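Local coordinates for endoglucanase (Ruminococcus champanellensis, PDB 6WQV), which probably hydrolyses internal beta-1,4 linkages of cellulose and other plant polysaccharides as a broad-specificity GH5 endoglucanase, at residues Val301-Gly304 against Glu305-Arg309. Numbering follows the deposited sequence.
Sequences VLWG and ENYLR
W303 and Y307, one helical turn apart, run alongside each other. Y307 CD2 comes to 3.6 Å from W303 CZ2, and Y307 CG stands over one face of the indole, near its margin; the ring planes meet obliquely at 57°. The i, i+4 spacing puts both on one flank, and with CG anti to the backbone N in each (chi1 166° in W303) the rings leave it in a similar direction. L302 CD1 packs 3.6 Å from N306 ND2. Helix 297-313 links strands 284-289 and 318-322 in the last beta-alpha-beta unit of the TIM barrel, and the W303-Y307 flank faces inward: Y307 stacks on F289, while W303 NE1 and Y307 OH hydrogen-bond to the backbone carbonyl oxygens of S244 and S242, respectively. Among the polar contacts, L302 O accepts two donors from N306, ND2 at 2.9 Å and the backbone N at 3.2 Å, arriving from opposite faces of the carbonyl plane. N306 OD1, at the other end of the side-chain amide, accepts a nearly straight hydrogen bond (172°) from R309 NH2 at 2.9 Å. A leucine in place of N306 would probably leave R309 without this acceptor and L302 O with its backbone donor alone. Regular helix bonds include Y307 N to W303 O, 2.8 Å.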
loop_
_atom_site.group_PDB
_atom_site.type_symbol
_atom_site.label_atom_id
_atom_site.label_comp_id
_atom_site.label_asym_id
_atom_site.label_seq_id
_atom_site.Cartn_x
_atom_site.Cartn_y
_atom_site.Cartn_z
ATOM N N VAL A 301 2.444 9.223 -20.733
ATOM C CA VAL A 301 2.776 10.586 -20.311
ATOM C C VAL A 301 1.510 11.421 -20.166
ATOM O O VAL A 301 1.331 12.139 -19.176
ATOM C CB VAL A 301 3.786 11.220 -21.283
ATOM C CG1 VAL A 301 3.898 12.729 -21.060
ATOM C CG2 VAL A 301 5.158 10.566 -21.130
ATOM N N LEU A 302 0.609 11.338 -21.143
ATOM C CA LEU A 302 -0.635 12.094 -21.063
ATOM C C LEU A 302 -1.478 11.618 -19.890
ATOM O O LEU A 302 -2.022 12.427 -19.125
ATOM C CB LEU A 302 -1.397 11.946 -22.376
ATOM C CG LEU A 302 -2.727 12.685 -22.496
ATOM C CD1 LEU A 302 -2.491 14.180 -22.435
ATOM C CD2 LEU A 302 -3.452 12.302 -23.772
ATOM N N TRP A 303 -1.605 10.298 -19.737
ATOM C CA TRP A 303 -2.318 9.731 -18.597
ATOM C C TRP A 303 -1.696 10.186 -17.283
ATOM O O TRP A 303 -2.404 10.625 -16.367
ATOM C CB TRP A 303 -2.309 8.201 -18.717
ATOM C CG TRP A 303 -2.701 7.485 -17.473
ATOM C CD1 TRP A 303 -3.964 7.143 -17.082
ATOM C CD2 TRP A 303 -1.823 7.020 -16.445
ATOM N NE1 TRP A 303 -3.923 6.491 -15.866
ATOM C CE2 TRP A 303 -2.618 6.405 -15.459
ATOM C CE3 TRP A 303 -0.438 7.066 -16.268
ATOM C CZ2 TRP A 303 -2.071 5.839 -14.304
ATOM C CZ3 TRP A 303 0.105 6.509 -15.120
ATOM C CH2 TRP A 303 -0.712 5.913 -14.152
ATOM N N GLY A 304 -0.369 10.113 -17.177
ATOM C CA GLY A 304 0.281 10.404 -15.911
ATOM C C GLY A 304 0.189 11.862 -15.511
ATOM O O GLY A 304 -0.033 12.175 -14.332
ATOM N N GLU A 305 0.379 12.776 -16.466
ATOM C CA GLU A 305 0.219 14.191 -16.156
ATOM C C GLU A 305 -1.175 14.463 -15.608
ATOM O O GLU A 305 -1.338 15.172 -14.610
ATOM C CB GLU A 305 0.426 15.047 -17.407
ATOM C CG GLU A 305 1.780 14.965 -18.071
ATOM C CD GLU A 305 1.853 15.833 -19.321
ATOM O OE1 GLU A 305 0.853 15.896 -20.070
ATOM O OE2 GLU A 305 2.911 16.456 -19.547
ATOM N N ASN A 306 -2.194 13.896 -16.250
ATOM C CA ASN A 306 -3.565 14.193 -15.852
ATOM C C ASN A 306 -3.939 13.486 -14.557
ATOM O O ASN A 306 -4.670 14.052 -13.735
ATOM C CB ASN A 306 -4.516 13.837 -16.987
ATOM C CG ASN A 306 -4.538 14.894 -18.053
ATOM O OD1 ASN A 306 -5.167 15.938 -17.884
ATOM N ND2 ASN A 306 -3.825 14.652 -19.152
ATOM N N TYR A 307 -3.463 12.255 -14.352
ATOM C CA TYR A 307 -3.752 11.551 -13.102
ATOM C C TYR A 307 -3.294 12.380 -11.902
ATOM O O TYR A 307 -4.079 12.659 -10.985
ATOM C CB TYR A 307 -3.093 10.164 -13.121
ATOM C CG TYR A 307 -3.632 9.185 -12.082
ATOM C CD1 TYR A 307 -3.448 9.421 -10.732
ATOM C CD2 TYR A 307 -4.316 8.039 -12.461
ATOM C CE1 TYR A 307 -3.933 8.549 -9.788
ATOM C CE2 TYR A 307 -4.806 7.159 -11.521
ATOM C CZ TYR A 307 -4.613 7.424 -10.187
ATOM O OH TYR A 307 -5.082 6.560 -9.230
ATOM N N LEU A 308 -2.032 12.817 -11.903
ATOM C CA LEU A 308 -1.510 13.562 -10.765
ATOM C C LEU A 308 -2.157 14.936 -10.648
ATOM O O LEU A 308 -2.415 15.410 -9.531
ATOM C CB LEU A 308 0.008 13.682 -10.858
ATOM C CG LEU A 308 0.831 12.515 -10.327
ATOM C CD1 LEU A 308 0.659 12.344 -8.814
ATOM C CD2 LEU A 308 0.498 11.214 -11.023
ATOM N N ARG A 309 -2.423 15.601 -11.781
ATOM C CA ARG A 309 -3.072 16.907 -11.740
ATOM C C ARG A 309 -4.455 16.798 -11.116
ATOM O O ARG A 309 -4.817 17.582 -10.231
ATOM C CB ARG A 309 -3.168 17.510 -13.149
ATOM C CG ARG A 309 -3.843 18.891 -13.222
ATOM C CD ARG A 309 -4.083 19.409 -14.652
ATOM N NE ARG A 309 -4.875 18.468 -15.436
ATOM C CZ ARG A 309 -6.194 18.353 -15.347
ATOM N NH1 ARG A 309 -6.874 19.130 -14.516
ATOM N NH2 ARG A 309 -6.831 17.458 -16.091
#